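Glycosyl hydrolases family 31 family protein (PDB 6DRU) catalyses the release of alpha-xylose from the non-reducing ends of xyloglucan oligosaccharides, as a glycoside hydrolase of family 31. Local coordinates at residues L422-V425 against G430-L433; R258-T263 against D566-A571. One frame throughout, in Å; residues are numbered along the deposited sequence.

Interaction 1. Residues L422-V425 against G430-L433; sequences LPNV and GTQL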
ATOM      1  N   LEU A 422     -13.107   5.723   8.248  1.00 52.91           N
ATOM      2  CA  LEU A 422     -13.108   4.930   9.467  1.00 50.90           C
ATOM      3  C   LEU A 422     -11.709   4.371   9.724  1.00 61.76           C
ATOM      4  O   LEU A 422     -11.005   3.991   8.783  1.00 60.95           O
ATOM      5  CB  LEU A 422     -14.129   3.802   9.366  1.00 49.72           C
ATOM      6  CG  LEU A 422     -15.584   4.279   9.382  1.00 58.94           C
ATOM      7  CD1 LEU A 422     -16.551   3.105   9.344  1.00 47.47           C
ATOM      8  CD2 LEU A 422     -15.847   5.161  10.597  1.00 51.11           C
ATOM      9  N   PRO A 423     -11.279   4.304  10.985  1.00 58.62           N
ATOM     10  CA  PRO A 423      -9.857   4.074  11.277  1.00 54.79           C
ATOM     11  C   PRO A 423      -9.475   2.601  11.189  1.00 54.33           C
ATOM     12  O   PRO A 423     -10.152   1.731  11.744  1.00 59.50           O
ATOM     13  CB  PRO A 423      -9.705   4.603  12.706  1.00 46.80           C
ATOM     14  CG  PRO A 423     -11.045   4.358  13.319  1.00 47.82           C
ATOM     15  CD  PRO A 423     -12.066   4.518  12.213  1.00 55.52           C
ATOM     16  N   ASN A 424      -8.375   2.328  10.484  1.00 58.02           N
ATOM     17  CA  ASN A 424      -7.729   1.016  10.512  1.00 53.11           C
ATOM     18  C   ASN A 424      -6.692   1.044  11.629  1.00 56.28           C
ATOM     19  O   ASN A 424      -5.504   1.301  11.421  1.00 63.94           O
ATOM     20  CB  ASN A 424      -7.105   0.695   9.160  1.00 47.93           C
ATOM     21  CG  ASN A 424      -6.505  -0.698   9.111  1.00 60.36           C
ATOM     22  OD1 ASN A 424      -6.765  -1.531   9.980  1.00 60.41           O
ATOM     23  ND2 ASN A 424      -5.692  -0.957   8.093  1.00 61.61           N
ATOM     24  N   VAL A 425      -7.161   0.769  12.846  1.00 49.97           N
ATOM     25  CA  VAL A 425      -6.354   0.954  14.047  1.00 51.35           C
ATOM     26  C   VAL A 425      -5.421  -0.231  14.260  1.00 56.31           C
ATOM     27  O   VAL A 425      -5.572  -1.282  13.626  1.00 58.22           O
ATOM     28  CB  VAL A 425      -7.249   1.171  15.281  1.00 57.68           C
ATOM     29  CG1 VAL A 425      -8.207   2.324  15.043  1.00 51.92           C
ATOM     30  CG2 VAL A 425      -8.013  -0.098  15.608  1.00 47.59           C
ATOM     31  N   GLY A 430      -3.767  -7.778  15.540  1.00 53.56           N
ATOM     32  CA  GLY A 430      -3.767  -7.413  14.140  1.00 45.42           C
ATOM     33  C   GLY A 430      -4.223  -5.979  13.985  1.00 52.60           C
ATOM     34  O   GLY A 430      -4.152  -5.189  14.921  1.00 60.34           O
ATOM     35  N   THR A 431      -4.681  -5.654  12.785  1.00 50.66           N
ATOM     36  CA  THR A 431      -5.259  -4.350  12.510  1.00 47.80           C
ATOM     37  C   THR A 431      -6.776  -4.463  12.436  1.00 53.45           C
ATOM     38  O   THR A 431      -7.346  -5.555  12.477  1.00 55.51           O
ATOM     39  CB  THR A 431      -4.704  -3.761  11.209  1.00 53.16           C
ATOM     40  OG1 THR A 431      -5.094  -4.586  10.102  1.00 60.41           O
ATOM     41  CG2 THR A 431      -3.187  -3.678  11.270  1.00 53.56           C
ATOM     42  N   GLN A 432      -7.431  -3.304  12.347  1.00 53.58           N
ATOM     43  CA  GLN A 432      -8.884  -3.292  12.210  1.00 48.50           C
ATOM     44  C   GLN A 432      -9.327  -4.050  10.964  1.00 53.41           C
ATOM     45  O   GLN A 432     -10.354  -4.738  10.980  1.00 57.71           O
ATOM     46  CB  GLN A 432      -9.394  -1.851  12.176  1.00 54.19           C
ATOM     47  CG  GLN A 432     -10.898  -1.725  12.012  1.00 51.19           C
ATOM     48  CD  GLN A 432     -11.661  -2.206  13.229  1.00 58.97           C
ATOM     49  OE1 GLN A 432     -11.129  -2.236  14.337  1.00 64.89           O
ATOM     50  NE2 GLN A 432     -12.917  -2.585  13.028  1.00 66.97           N
ATOM     51  N   LEU A 433      -8.564  -3.942   9.873  1.00 54.88           N
ATOM     52  CA  LEU A 433      -8.946  -4.621   8.638  1.00 56.18           C
ATOM     53  C   LEU A 433      -8.706  -6.124   8.706  1.00 59.46           C
ATOM     54  O   LEU A 433      -9.376  -6.887   8.000  1.00 64.93           O
ATOM     55  CB  LEU A 433      -8.190  -4.021   7.452  1.00 44.02           C
ATOM     56  CG  LEU A 433      -8.620  -2.609   7.057  1.00 52.37           C
ATOM     57  CD1 LEU A 433      -8.048  -2.223   5.702  1.00 55.54           C
ATOM     58  CD2 LEU A 433     -10.134  -2.502   7.056  1.00 39.84           C
TER
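N424 and V425 receive the first turn of the short helix 432-435. The tight part is the N424 amide. It reaches the helix start with CG anti to the backbone N (chi1 -176°). N424 OD1 accepts L433 N at 3.0 Å, with the donor above the carbonyl plane, 48° out of it. N424 OD1 also lies 3.3 Å from T431 CB. The L433 side chain crosses the amide at about a right angle, and its CG sits 3.5 Å from N424 CG. Next to this, V425 O accepts Q432 N at 3.0 Å and lies 3.3 Å from T431 CA, a CA-H...O contact. Two successive helix amides are thus met by acceptors from the preceding segment. T431 is the N-cap residue. Its side chain caps a backbone N further on, and S434 OG bonds back to T431 N, consistent with a capping box.

The contact is looser toward P423. Across the two segments P423 O meets just Q432 CG, at 3.5 Å. On the V425 side, CG2 is 4.0 Å from Q432 OE1. The Q432 chain bends at chi2 (69°), and its amide turns to other partners, E196 through NE2 and Y427 through OE1.

Other subunits pack against this corner. N424 ND2 and T431 OG1 both bond to P131 O of the second subunit, and N424 N bonds to D349 of the third subunit. Within the chain, the backbone leaves helix 413-417, passes strand 425-426 and folds back until the start of helix 432-435 meets 422-425, with strand 346-347 against P423 and V425.

Interaction 2. Residues R258-T263 against D566-A571; sequences RYENQT and DAYTCA. With NAG (2-acetamido-2-deoxy-beta-D-glucopyranose), chain C; NAG (2-acetamido-2-deoxy-beta-D-glucopyranose), chain B; NAG (2-acetamido-2-deoxy-beta-D-glucopyranose), chain D; BMA (beta-D-mannopyranose), chain E.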
ATOM      1  N   ARG A 258     -31.337   8.840  31.870  1.00 64.27           N
ATOM      2  CA  ARG A 258     -30.530   7.925  32.678  1.00 55.55           C
ATOM      3  C   ARG A 258     -30.771   8.230  34.152  1.00 54.64           C
ATOM      4  O   ARG A 258     -31.172   9.341  34.500  1.00 59.20           O
ATOM      5  CB  ARG A 258     -29.037   8.060  32.350  1.00 60.14           C
ATOM      6  CG  ARG A 258     -28.458   9.447  32.580  1.00 54.93           C
ATOM      7  CD  ARG A 258     -27.020   9.523  32.092  1.00 50.36           C
ATOM      8  NE  ARG A 258     -26.419  10.833  32.328  1.00 63.74           N
ATOM      9  CZ  ARG A 258     -25.719  11.149  33.414  1.00 67.55           C
ATOM     10  NH1 ARG A 258     -25.529  10.248  34.371  1.00 51.70           N
ATOM     11  NH2 ARG A 258     -25.207  12.365  33.546  1.00 66.57           N
ATOM     12  N   TYR A 259     -30.532   7.253  35.024  1.00 51.36           N
ATOM     13  CA  TYR A 259     -30.580   7.502  36.459  1.00 55.82           C
ATOM     14  C   TYR A 259     -29.252   8.115  36.885  1.00 58.46           C
ATOM     15  O   TYR A 259     -28.199   7.476  36.774  1.00 61.03           O
ATOM     16  CB  TYR A 259     -30.886   6.215  37.221  1.00 54.74           C
ATOM     17  CG  TYR A 259     -32.176   5.570  36.763  1.00 61.32           C
ATOM     18  CD1 TYR A 259     -33.396   6.202  36.962  1.00 58.81           C
ATOM     19  CD2 TYR A 259     -32.174   4.340  36.120  1.00 70.97           C
ATOM     20  CE1 TYR A 259     -34.577   5.626  36.538  1.00 60.11           C
ATOM     21  CE2 TYR A 259     -33.351   3.755  35.692  1.00 63.46           C
ATOM     22  CZ  TYR A 259     -34.549   4.403  35.902  1.00 61.58           C
ATOM     23  OH  TYR A 259     -35.722   3.823  35.480  1.00 74.83           O
ATOM     24  N   GLU A 260     -29.306   9.351  37.379  1.00 53.49           N
ATOM     25  CA  GLU A 260     -28.138  10.222  37.393  1.00 51.60           C
ATOM     26  C   GLU A 260     -27.340  10.172  38.691  1.00 60.85           C
ATOM     27  O   GLU A 260     -26.112  10.304  38.650  1.00 66.54           O
ATOM     28  CB  GLU A 260     -28.580  11.659  37.100  1.00 54.14           C
ATOM     29  CG  GLU A 260     -27.460  12.605  36.722  1.00 59.85           C
ATOM     30  CD  GLU A 260     -27.013  13.456  37.885  1.00 73.79           C
ATOM     31  OE1 GLU A 260     -27.480  13.204  39.014  1.00 72.29           O
ATOM     32  OE2 GLU A 260     -26.194  14.376  37.672  1.00 88.27           O
ATOM     33  N   ASN A 261     -27.988   9.995  39.841  1.00 59.96           N
ATOM     34  CA  ASN A 261     -27.275   9.940  41.112  1.00 60.03           C
ATOM     35  C   ASN A 261     -27.807   8.778  41.946  1.00 66.15           C
ATOM     36  O   ASN A 261     -28.764   8.096  41.567  1.00 65.27           O
ATOM     37  CB  ASN A 261     -27.374  11.272  41.872  1.00 64.82           C
ATOM     38  CG  ASN A 261     -28.775  11.561  42.391  1.00 67.15           C
ATOM     39  OD1 ASN A 261     -29.267  10.887  43.296  1.00 71.37           O
ATOM     40  ND2 ASN A 261     -29.413  12.584  41.833  1.00 64.17           N
ATOM     41  N   GLN A 262     -27.172   8.562  43.102  1.00 64.37           N
ATOM     42  CA  GLN A 262     -27.505   7.412  43.936  1.00 57.80           C
ATOM     43  C   GLN A 262     -28.905   7.532  44.524  1.00 69.99           C
ATOM     44  O   GLN A 262     -29.641   6.540  44.599  1.00 72.36           O
ATOM     45  CB  GLN A 262     -26.470   7.250  45.047  1.00 59.54           C
ATOM     46  CG  GLN A 262     -26.835   6.190  46.074  1.00 61.44           C
ATOM     47  CD  GLN A 262     -25.734   5.946  47.086  1.00 68.46           C
ATOM     48  OE1 GLN A 262     -24.585   6.338  46.880  1.00 58.29           O
ATOM     49  NE2 GLN A 262     -26.081   5.298  48.192  1.00 78.71           N
ATOM     50  N   THR A 263     -29.291   8.735  44.954  1.00 64.90           N
ATOM     51  CA  THR A 263     -30.586   8.896  45.606  1.00 64.51           C
ATOM     52  C   THR A 263     -31.737   8.683  44.631  1.00 62.79           C
ATOM     53  O   THR A 263     -32.788   8.163  45.022  1.00 62.48           O
ATOM     54  CB  THR A 263     -30.668  10.283  46.251  1.00 59.12           C
ATOM     55  OG1 THR A 263     -29.859  10.310  47.433  1.00 67.78           O
ATOM     56  CG2 THR A 263     -32.104  10.648  46.609  1.00 60.45           C
ATOM     57  N   ASP A 566     -39.372  15.704  36.595  1.00 65.78           N
ATOM     58  CA  ASP A 566     -39.061  15.742  38.019  1.00 72.24           C
ATOM     59  C   ASP A 566     -37.764  14.999  38.326  1.00 77.50           C
ATOM     60  O   ASP A 566     -37.569  14.509  39.443  1.00 67.21           O
ATOM     61  CB  ASP A 566     -40.212  15.167  38.845  1.00 69.09           C
ATOM     62  CG  ASP A 566     -40.589  13.757  38.422  1.00 93.60           C
ATOM     63  OD1 ASP A 566     -40.042  13.264  37.413  1.00 98.64           O
ATOM     64  OD2 ASP A 566     -41.436  13.139  39.104  1.00110.55           O
ATOM     65  N   ALA A 567     -36.868  14.908  37.349  1.00 71.56           N
ATOM     66  CA  ALA A 567     -35.591  14.230  37.534  1.00 65.71           C
ATOM     67  C   ALA A 567     -34.596  14.794  36.526  1.00 72.91           C
ATOM     68  O   ALA A 567     -34.862  15.800  35.860  1.00 69.23           O
ATOM     69  CB  ALA A 567     -35.754  12.713  37.396  1.00 57.32           C
ATOM     70  N   TYR A 568     -33.435  14.142  36.425  1.00 68.02           N
ATOM     71  CA  TYR A 568     -32.412  14.579  35.480  1.00 66.33           C
ATOM     72  C   TYR A 568     -32.893  14.434  34.041  1.00 65.76           C
ATOM     73  O   TYR A 568     -32.587  15.275  33.188  1.00 67.28           O
ATOM     74  CB  TYR A 568     -31.127  13.782  35.713  1.00 67.76           C
ATOM     75  CG  TYR A 568     -29.950  14.218  34.872  1.00 69.41           C
ATOM     76  CD1 TYR A 568     -29.507  13.439  33.811  1.00 68.81           C
ATOM     77  CD2 TYR A 568     -29.279  15.405  35.140  1.00 63.56           C
ATOM     78  CE1 TYR A 568     -28.430  13.828  33.039  1.00 72.85           C
ATOM     79  CE2 TYR A 568     -28.200  15.802  34.373  1.00 72.69           C
ATOM     80  CZ  TYR A 568     -27.781  15.011  33.323  1.00 78.05           C
ATOM     81  OH  TYR A 568     -26.709  15.397  32.553  1.00 75.44           O
ATOM     82  N   THR A 569     -33.644  13.372  33.751  1.00 72.51           N
ATOM     83  CA  THR A 569     -34.212  13.126  32.432  1.00 70.83           C
ATOM     84  C   THR A 569     -35.686  12.772  32.587  1.00 64.37           C
ATOM     85  O   THR A 569     -36.176  12.539  33.695  1.00 66.45           O
ATOM     86  CB  THR A 569     -33.475  11.998  31.693  1.00 67.03           C
ATOM     87  OG1 THR A 569     -33.463  10.816  32.504  1.00 70.70           O
ATOM     88  CG2 THR A 569     -32.044  12.407  31.389  1.00 50.85           C
ATOM     89  N   CYS A 570     -36.396  12.726  31.462  1.00 67.88           N
ATOM     90  CA  CYS A 570     -37.789  12.300  31.485  1.00 63.91           C
ATOM     91  C   CYS A 570     -37.895  10.835  31.899  1.00 65.09           C
ATOM     92  O   CYS A 570     -36.965  10.044  31.720  1.00 76.26           O
ATOM     93  CB  CYS A 570     -38.443  12.512  30.120  1.00 62.75           C
ATOM     94  SG  CYS A 570     -38.614  14.250  29.621  1.00 98.55           S
ATOM     95  N   ALA A 571     -39.046  10.480  32.463  1.00 69.38           N
ATOM     96  CA  ALA A 571     -39.224   9.182  33.096  1.00 67.04           C
ATOM     97  C   ALA A 571     -39.549   8.094  32.075  1.00 67.21           C
ATOM     98  O   ALA A 571     -39.942   8.360  30.935  1.00 60.49           O
ATOM     99  CB  ALA A 571     -40.329   9.250  34.151  1.00 66.79           C
TER
HETATM  100  C1  NAG C   1     -30.475  13.223  42.631  1.00 73.01           C
HETATM  101  C2  NAG C   1     -30.480  14.733  42.516  1.00 70.12           C
HETATM  102  C3  NAG C   1     -31.714  15.344  43.072  1.00 70.11           C
HETATM  103  C4  NAG C   1     -32.936  14.669  42.494  1.00 70.68           C
HETATM  104  C5  NAG C   1     -32.840  13.176  42.714  1.00 65.64           C
HETATM  105  C6  NAG C   1     -34.032  12.485  42.092  1.00 69.08           C
HETATM  106  C7  NAG C   1     -28.242  15.715  42.408  1.00 68.97           C
HETATM  107  C8  NAG C   1     -28.321  15.635  40.905  1.00 60.73           C
HETATM  108  N2  NAG C   1     -29.337  15.256  43.179  1.00 72.51           N
HETATM  109  O3  NAG C   1     -31.718  16.726  42.802  1.00 71.06           O
HETATM  110  O4  NAG C   1     -34.087  15.177  43.123  1.00 69.09           O
HETATM  111  O5  NAG C   1     -31.669  12.699  42.102  1.00 72.57           O
HETATM  112  O6  NAG C   1     -34.129  12.859  40.735  1.00 78.42           O
HETATM  113  O7  NAG C   1     -27.251  16.167  42.944  1.00 82.98           O
HETATM  114  C1  NAG B   2     -34.948  15.949  42.295  1.00 66.05           C
HETATM  115  C2  NAG B   2     -36.149  16.428  43.082  1.00 73.92           C
HETATM  116  C3  NAG B   2     -37.253  16.932  42.224  1.00 73.70           C
HETATM  117  C4  NAG B   2     -36.746  17.814  41.101  1.00 80.58           C
HETATM  118  C5  NAG B   2     -35.602  17.134  40.383  1.00 72.55           C
HETATM  119  C6  NAG B   2     -35.063  18.014  39.274  1.00 73.38           C
HETATM  120  C7  NAG B   2     -36.234  15.248  45.239  1.00 60.42           C
HETATM  121  C8  NAG B   2     -36.726  14.094  46.083  1.00 49.65           C
HETATM  122  N2  NAG B   2     -36.617  15.347  43.877  1.00 58.52           N
HETATM  123  O3  NAG B   2     -38.178  17.619  43.036  1.00 74.63           O
HETATM  124  O4  NAG B   2     -37.793  18.062  40.192  1.00 75.71           O
HETATM  125  O5  NAG B   2     -34.587  16.890  41.319  1.00 67.87           O
HETATM  126  O6  NAG B   2     -34.299  19.055  39.838  1.00 84.22           O
HETATM  127  O7  NAG B   2     -35.507  16.093  45.724  1.00 76.76           O
HETATM  128  C1  NAG D   2     -21.406  16.024  34.461  1.00 66.93           C
HETATM  129  C2  NAG D   2     -21.071  16.194  35.927  1.00 69.58           C
HETATM  130  C3  NAG D   2     -22.259  15.998  36.794  1.00 75.09           C
HETATM  131  C4  NAG D   2     -23.400  16.867  36.313  1.00 69.88           C
HETATM  132  C5  NAG D   2     -23.682  16.526  34.867  1.00 77.19           C
HETATM  133  C6  NAG D   2     -24.835  17.352  34.341  1.00 78.22           C
HETATM  134  C7  NAG D   2     -18.714  15.666  36.447  1.00 66.43           C
HETATM  135  C8  NAG D   2     -17.665  14.653  36.848  1.00 62.87           C
HETATM  136  N2  NAG D   2     -20.067  15.260  36.300  1.00 73.38           N
HETATM  137  O3  NAG D   2     -21.902  16.272  38.129  1.00 72.76           O
HETATM  138  O4  NAG D   2     -24.548  16.642  37.096  1.00 70.08           O
HETATM  139  O5  NAG D   2     -22.525  16.801  34.115  1.00 74.30           O
HETATM  140  O6  NAG D   2     -24.556  17.755  33.018  1.00 88.55           O
HETATM  141  O7  NAG D   2     -18.401  16.823  36.252  1.00 61.32           O
HETATM  142  C1  BMA E   3     -24.589  17.867  37.854  1.00 73.60           C
HETATM  143  C2  BMA E   3     -26.039  17.658  38.296  1.00 70.00           C
HETATM  144  C3  BMA E   3     -26.424  18.778  39.266  1.00 75.95           C
HETATM  145  C4  BMA E   3     -25.410  18.914  40.411  1.00 69.87           C
HETATM  146  C5  BMA E   3     -23.991  19.044  39.839  1.00 72.16           C
HETATM  147  C6  BMA E   3     -22.918  19.076  40.913  1.00 64.89           C
HETATM  148  O2  BMA E   3     -26.120  16.437  39.007  1.00 67.60           O
HETATM  149  O3  BMA E   3     -27.736  18.600  39.789  1.00 77.82           O
HETATM  150  O4  BMA E   3     -25.710  20.064  41.185  1.00 73.36           O
HETATM  151  O5  BMA E   3     -23.737  17.923  38.978  1.00 71.04           O
HETATM  152  O6  BMA E   3     -23.314  18.215  41.972  1.00 63.78           O
HETATM  153  O   HOH W   1     -33.477  10.951  35.427  1.00 59.27           O
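E260 lies across the ring of Y568, and its side chain can be followed outward. E260 CB touches Y568 CB at 3.6 Å. CG stands over one ring face, 3.6 Å from the centroid and 15° off the normal, a CH-pi contact. The bend at chi2 (-99°) keeps the carboxylate above the same face, toward the rim, its plane 28° from that of the ring. E260 OE1 takes a weak bond from N261 ND2. E260 OE1 also lies 3.2 Å from C8 of the chain C N-acetylglucosamine. E260 OE2 points to a second glycan, 2.9 Å from O4 of the chain D sugar. The mannose O2 is also close to it, but that spacing is too short to be trusted.

Segment 258-263 runs from the loop after strand 252-254 into helix 262-274. Segment 566-571 follows strand 554-555, the parallel neighbour of 252-254 in the TIM barrel. N261 carries the chain C sugar on ND2, within an Asn-X-Thr sequon, and N-caps helix 262-274.

R258 crosses Y568 on a slant. Y568 CD1 lies over one guanidinium face, and R258 NH2 is 3.5 Å from Y568 OH. That hydroxyl takes a weak hydrogen bond from O6 of the chain D sugar. R258 N donates to T569 OG1 at 3.0 Å, and K256 NZ bonds to the same hydroxyl. A water joins R258 O to T569 N. The C570-C562 disulfide closes a small ring within the second loop.

Overall arrangement
Both interactions lie within the family 31 TIM-barrel domain. Their centres are 38 Å apart, and their nearest atoms are about 25 Å apart, so they do not touch. Along the chain, interaction 1 is nested inside the long loop closed by interaction 2. Interaction 2 brings together the loops that follow strands 252-254 and 554-555, near the start and end of the barrel sequence. It lies at a glycan-covered surface, with the side chains of R258 and D395, an active-site residue, about 10 Å apart. Interaction 1 is a local contact between strands 391-394 and 467-469, with four residues between its segments. Three other subunits of the four-chain assembly reach it, so it lies at subunit interfaces.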